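Superantigen-like protein SSL10 (Staphylococcus aureus subsp. aureus, PDB 6LWT) probably binds the Fc region of human IgG, interfering with C1q binding and classical complement activation, and inhibits plasma clotting by interacting with prothrombin and another coagulation factor. Local coordinates at residues I106-K111 / D194-L199; D157-I162 / D173-L178. All coordinates share one frame; numbering follows the deposited sequence.

Contact 1. Residues I106-K111 / D194-L199; sequences ILNISK and DIEVNL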
loop_
_atom_site.group_PDB
_atom_site.type_symbol
_atom_site.label_atom_id
_atom_site.label_comp_id
_atom_site.label_asym_id
_atom_site.label_seq_id
_atom_site.Cartn_x
_atom_site.Cartn_y
_atom_site.Cartn_z
ATOM N N ILE A 106 -6.987 5.151 14.996
ATOM C CA ILE A 106 -7.635 6.405 14.685
ATOM C C ILE A 106 -6.874 7.127 13.580
ATOM O O ILE A 106 -5.688 7.405 13.716
ATOM C CB ILE A 106 -7.773 7.311 15.916
ATOM C CG1 ILE A 106 -8.509 6.560 17.052
ATOM C CG2 ILE A 106 -8.487 8.593 15.524
ATOM C CD1 ILE A 106 -9.897 6.072 16.696
ATOM N N LEU A 107 -7.604 7.440 12.515
ATOM C CA LEU A 107 -7.121 8.269 11.425
ATOM C C LEU A 107 -7.537 9.703 11.719
ATOM O O LEU A 107 -8.725 9.961 11.942
ATOM C CB LEU A 107 -7.746 7.798 10.118
ATOM C CG LEU A 107 -7.568 8.609 8.839
ATOM C CD1 LEU A 107 -6.122 8.903 8.568
ATOM C CD2 LEU A 107 -8.193 7.841 7.673
ATOM N N ASN A 108 -6.591 10.631 11.717
ATOM C CA ASN A 108 -6.946 12.033 11.907
ATOM C C ASN A 108 -6.464 12.875 10.741
ATOM O O ASN A 108 -5.327 12.693 10.278
ATOM C CB ASN A 108 -6.574 12.571 13.300
ATOM C CG ASN A 108 -5.079 12.783 13.520
ATOM O OD1 ASN A 108 -4.414 11.970 14.158
ATOM N ND2 ASN A 108 -4.565 13.909 13.065
ATOM N N ILE A 109 -7.331 13.784 10.291
ATOM C CA ILE A 109 -7.110 14.564 9.085
ATOM C C ILE A 109 -7.084 16.054 9.434
ATOM O O ILE A 109 -8.005 16.572 10.118
ATOM C CB ILE A 109 -8.252 14.394 8.040
ATOM C CG1 ILE A 109 -8.780 12.960 7.965
ATOM C CG2 ILE A 109 -7.800 14.899 6.658
ATOM C CD1 ILE A 109 -7.795 11.956 7.422
ATOM N N SER A 110 -6.044 16.728 8.943
ATOM C CA SER A 110 -5.962 18.176 8.974
ATOM C C SER A 110 -5.940 18.641 7.517
ATOM O O SER A 110 -5.009 18.297 6.772
ATOM C CB SER A 110 -4.706 18.615 9.684
ATOM O OG SER A 110 -4.484 19.992 9.420
ATOM N N LYS A 111 -6.971 19.381 7.104
ATOM C CA LYS A 111 -7.113 19.781 5.705
ATOM C C LYS A 111 -7.601 21.219 5.492
ATOM O O LYS A 111 -8.168 21.499 4.444
ATOM C CB LYS A 111 -8.040 18.802 4.984
ATOM C CG LYS A 111 -9.439 18.697 5.578
ATOM C CD LYS A 111 -10.418 18.057 4.610
ATOM C CE LYS A 111 -11.711 17.656 5.297
ATOM N NZ LYS A 111 -12.572 18.824 5.630
ATOM N N ASP A 194 -1.964 5.248 15.517
ATOM C CA ASP A 194 -2.745 6.262 14.827
ATOM C C ASP A 194 -2.118 6.605 13.484
ATOM O O ASP A 194 -0.976 6.227 13.215
ATOM C CB ASP A 194 -2.931 7.518 15.698
ATOM C CG ASP A 194 -1.635 8.015 16.293
ATOM O OD1 ASP A 194 -0.713 8.285 15.530
ATOM O OD2 ASP A 194 -1.524 8.114 17.538
ATOM N N ILE A 195 -2.898 7.298 12.666
ATOM C CA ILE A 195 -2.521 7.708 11.325
ATOM C C ILE A 195 -2.860 9.193 11.202
ATOM O O ILE A 195 -4.034 9.559 11.247
ATOM C CB ILE A 195 -3.276 6.885 10.254
ATOM C CG1 ILE A 195 -3.040 5.362 10.443
ATOM C CG2 ILE A 195 -2.841 7.295 8.874
ATOM C CD1 ILE A 195 -4.001 4.491 9.683
ATOM N N GLU A 196 -1.842 10.029 11.045
ATOM C CA GLU A 196 -1.999 11.478 11.002
ATOM C C GLU A 196 -1.832 11.931 9.561
ATOM O O GLU A 196 -0.785 11.696 8.975
ATOM C CB GLU A 196 -0.964 12.171 11.895
ATOM C CG GLU A 196 -1.209 13.674 11.989
ATOM C CD GLU A 196 -0.113 14.468 12.690
ATOM O OE1 GLU A 196 -0.243 15.712 12.672
ATOM O OE2 GLU A 196 0.872 13.889 13.214
ATOM N N VAL A 197 -2.861 12.567 9.007
ATOM C CA VAL A 197 -2.842 13.068 7.626
ATOM C C VAL A 197 -2.855 14.592 7.682
ATOM O O VAL A 197 -3.720 15.186 8.326
ATOM C CB VAL A 197 -4.042 12.567 6.811
ATOM C CG1 VAL A 197 -3.977 13.117 5.381
ATOM C CG2 VAL A 197 -4.098 11.041 6.804
ATOM N N ASN A 198 -1.884 15.219 7.021
ATOM C CA ASN A 198 -1.853 16.675 6.876
ATOM C C ASN A 198 -1.906 17.035 5.398
ATOM O O ASN A 198 -1.025 16.629 4.649
ATOM C CB ASN A 198 -0.594 17.215 7.544
ATOM C CG ASN A 198 -0.707 17.212 9.056
ATOM O OD1 ASN A 198 -0.263 16.285 9.727
ATOM N ND2 ASN A 198 -1.336 18.237 9.596
ATOM N N LEU A 199 -2.956 17.749 4.989
ATOM C CA LEU A 199 -3.213 18.089 3.580
ATOM C C LEU A 199 -3.096 19.593 3.356
ATOM O O LEU A 199 -3.088 20.358 4.300
ATOM C CB LEU A 199 -4.602 17.620 3.147
ATOM C CG LEU A 199 -4.856 16.115 3.276
ATOM C CD1 LEU A 199 -6.239 15.749 2.779
ATOM C CD2 LEU A 199 -3.796 15.302 2.525
#
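L107 and V197 meet at the middle of the apolar face of this strand pair. L107 carries its CG anti to the backbone N (chi1 171°), beside the carbonyl carbon, and CD1 lies against CG2 of V197 at 3.4 Å, closer than carbon atoms usually pack. The same L107 CD1 also touches CG2 of I195, 3.7 Å away, so one methyl branch packs on two successive residues of that face. Further along, I109 and V197 lie side by side and point the same way, with I109 CD1 3.9 Å from V197 CB. Helix 133-148 covers this side: H143 packs on L107, L144 on V197 and Y148 on I109. Strands 106-110 and 194-198 run parallel, the one parallel pairing in the five-stranded mixed sheet that packs with this helix in the C-terminal beta-grasp domain of the staphylococcal toxin family. The strand directions differ by 12°. Five backbone hydrogen bonds hold them in register, I195 N to I106 O, N108 N to I195 O, V197 N to N108 O, S110 N to V197 O and L199 N to S110 O; the first is the most bent at its carbonyl. On the other face D194, N108, E196, S110 and N198 are polar and partly exposed, and I106 at the end is the apolar exception. N108 has CG between its backbone N and carbonyl carbon (chi1 73°), and its amide leans across to E196, ND2 lying 3.5 Å from CG of the glutamate, whose chain continues extended past it. Next in line, S110 sets its CB beside the side chain of N198.

Contact 2. Residues D157-I162 / D173-L178; sequences DGRVKI and DLRSKL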
loop_
_atom_site.group_PDB
_atom_site.type_symbol
_atom_site.label_atom_id
_atom_site.label_comp_id
_atom_site.label_asym_id
_atom_site.label_seq_id
_atom_site.Cartn_x
_atom_site.Cartn_y
_atom_site.Cartn_z
ATOM N N ASP A 157 0.276 18.170 -2.163
ATOM C CA ASP A 157 1.162 18.534 -1.057
ATOM C C ASP A 157 0.536 18.120 0.292
ATOM O O ASP A 157 -0.237 18.858 0.902
ATOM C CB ASP A 157 1.507 20.036 -1.062
ATOM C CG ASP A 157 2.810 20.344 -0.332
ATOM O OD1 ASP A 157 3.288 19.501 0.473
ATOM O OD2 ASP A 157 3.372 21.438 -0.570
ATOM N N GLY A 158 0.887 16.924 0.734
ATOM C CA GLY A 158 0.438 16.431 2.028
ATOM C C GLY A 158 1.332 15.317 2.518
ATOM O O GLY A 158 2.210 14.823 1.780
ATOM N N ARG A 159 1.114 14.921 3.768
ATOM C CA ARG A 159 1.882 13.854 4.378
ATOM C C ARG A 159 0.956 12.930 5.133
ATOM O O ARG A 159 -0.125 13.336 5.569
ATOM C CB ARG A 159 2.915 14.403 5.357
ATOM C CG ARG A 159 3.831 15.493 4.811
ATOM C CD ARG A 159 4.834 15.028 3.756
ATOM N NE ARG A 159 5.667 16.181 3.400
ATOM C CZ ARG A 159 5.357 17.121 2.500
ATOM N NH1 ARG A 159 4.235 17.070 1.778
ATOM N NH2 ARG A 159 6.198 18.137 2.316
ATOM N N VAL A 160 1.382 11.682 5.275
ATOM C CA VAL A 160 0.652 10.728 6.098
ATOM C C VAL A 160 1.631 10.056 7.043
ATOM O O VAL A 160 2.542 9.418 6.561
ATOM C CB VAL A 160 -0.010 9.629 5.251
ATOM C CG1 VAL A 160 -0.705 8.629 6.170
ATOM C CG2 VAL A 160 -0.978 10.222 4.233
ATOM N N LYS A 161 1.427 10.160 8.355
ATOM C CA LYS A 161 2.329 9.545 9.334
ATOM C C LYS A 161 1.606 8.408 10.047
ATOM O O LYS A 161 0.648 8.646 10.786
ATOM C CB LYS A 161 2.849 10.562 10.347
ATOM C CG LYS A 161 3.813 9.978 11.393
ATOM C CD LYS A 161 4.186 10.987 12.477
ATOM C CE LYS A 161 5.150 10.388 13.495
ATOM N NZ LYS A 161 6.073 11.401 14.092
ATOM N N ILE A 162 2.090 7.197 9.823
ATOM C CA ILE A 162 1.550 6.011 10.476
ATOM C C ILE A 162 2.442 5.711 11.690
ATOM O O ILE A 162 3.619 5.375 11.528
ATOM C CB ILE A 162 1.528 4.820 9.496
ATOM C CG1 ILE A 162 0.668 5.138 8.259
ATOM C CG2 ILE A 162 1.053 3.553 10.187
ATOM C CD1 ILE A 162 1.075 4.359 7.025
ATOM N N ASP A 173 5.101 10.639 1.902
ATOM C CA ASP A 173 4.989 11.895 1.178
ATOM C C ASP A 173 3.962 11.737 0.050
ATOM O O ASP A 173 4.184 11.002 -0.908
ATOM C CB ASP A 173 6.358 12.266 0.613
ATOM C CG ASP A 173 6.398 13.669 0.007
ATOM O OD1 ASP A 173 5.347 14.363 -0.111
ATOM O OD2 ASP A 173 7.530 14.065 -0.355
ATOM N N LEU A 174 2.846 12.451 0.150
ATOM C CA LEU A 174 1.801 12.385 -0.870
ATOM C C LEU A 174 2.204 13.061 -2.195
ATOM O O LEU A 174 1.545 12.841 -3.198
ATOM C CB LEU A 174 0.468 12.946 -0.364
ATOM C CG LEU A 174 -0.086 12.218 0.877
ATOM C CD1 LEU A 174 -1.290 12.982 1.386
ATOM C CD2 LEU A 174 -0.432 10.780 0.538
ATOM N N ARG A 175 3.301 13.809 -2.210
ATOM C CA ARG A 175 3.788 14.416 -3.451
ATOM C C ARG A 175 4.454 13.425 -4.418
ATOM O O ARG A 175 4.700 13.778 -5.563
ATOM C CB ARG A 175 4.756 15.544 -3.162
ATOM C CG ARG A 175 4.211 16.646 -2.257
ATOM C CD ARG A 175 5.310 17.629 -1.872
ATOM N NE ARG A 175 6.374 16.953 -1.119
ATOM C CZ ARG A 175 7.521 17.518 -0.751
ATOM N NH1 ARG A 175 7.773 18.795 -1.028
ATOM N NH2 ARG A 175 8.422 16.802 -0.091
ATOM N N SER A 176 4.747 12.209 -3.975
ATOM C CA SER A 176 5.229 11.187 -4.892
ATOM C C SER A 176 4.684 9.807 -4.595
ATOM O O SER A 176 4.077 9.546 -3.535
ATOM C CB SER A 176 6.755 11.167 -4.891
ATOM O OG SER A 176 7.239 11.062 -3.582
ATOM N N LYS A 177 4.927 8.911 -5.542
ATOM C CA LYS A 177 4.531 7.513 -5.383
ATOM C C LYS A 177 5.377 6.884 -4.289
ATOM O O LYS A 177 6.542 7.236 -4.127
ATOM C CB LYS A 177 4.696 6.737 -6.694
ATOM C CG LYS A 177 3.829 5.491 -6.757
ATOM C CD LYS A 177 4.353 4.371 -7.670
ATOM C CE LYS A 177 4.070 4.603 -9.135
ATOM N NZ LYS A 177 4.478 3.421 -9.958
ATOM N N LEU A 178 4.811 5.947 -3.527
ATOM C CA LEU A 178 5.644 5.152 -2.619
ATOM C C LEU A 178 6.732 4.472 -3.455
ATOM O O LEU A 178 6.447 3.981 -4.530
ATOM C CB LEU A 178 4.829 4.081 -1.896
ATOM C CG LEU A 178 5.561 3.232 -0.859
ATOM C CD1 LEU A 178 6.007 4.069 0.324
ATOM C CD2 LEU A 178 4.660 2.115 -0.372
#
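R159 and R175 both start with CG anti to the carbonyl carbon, but their chains then bend at different joints: R159 turns at chi2 (-69°), R175 only at chi3 (-62°). With these bends the two guanidinium groups stack, planes 17° apart and centres separated by 3.9 Å, with NH2 of R159 above the centre of the R175 group. Two like charges lie this close among two carboxylates, which probably offset their repulsion. D173 is gripped side-on by R175: NE donates to OD1 on its syn lone pair at 3.0 Å, and NH2 donates to OD2 at 2.9 Å, which keeps the R175 guanidinium edge-on to the acid. OD1 also accepts the backbone N of R175, from above the carboxylate plane, closing an Asx turn at the start of the type I beta turn D173-S176. That turn leaves the end of strand 169-173, an outermost strand of the beta-grasp sheet, where R159 and D173 form an antiparallel non-hydrogen-bonded pair. NH1 of R159 donates to D157 OD1 (2.9 Å) in a salt bridge and to the carbonyl of its neighbour G158. G158 O is held twice: L174 N donates to it at 2.9 Å from the opposite face of the carbonyl plane to R159 NH1. D173 OD1 lies over the face of the R159 guanidinium, 3.5 Å from NH1, an attraction of charges with no N-H aimed at it. Next to the charged cluster, L174 directs its CB toward residues 157-162. Its CB and CG rest on the G158 carbonyl, while CD2 meets CG2 of V160 at 3.8 Å; R141 of helix 133-148 also touches this leucine.

Overall arrangement
Contact 1 lies within the five-stranded sheet of the beta-grasp domain, and contact 2 joins its strand 159-164 to the turn leaving edge strand 169-173; their centres are 11 Å apart on the same side of the chain's centre. Along the chain contact 2 is nested inside contact 1: strand 106-110 comes first, helix 133-148 and both segments of contact 2 follow, and strand 192-198 returns to pair with the first. Strand 192-198 joins them, since its other edge pairs antiparallel with strand 159-164 through E196 O to K161 N and N198 O to R159 N. I195 packs on V160 and L199 on L174, so the apolar layer facing helix 133-148 runs on from one contact into the other.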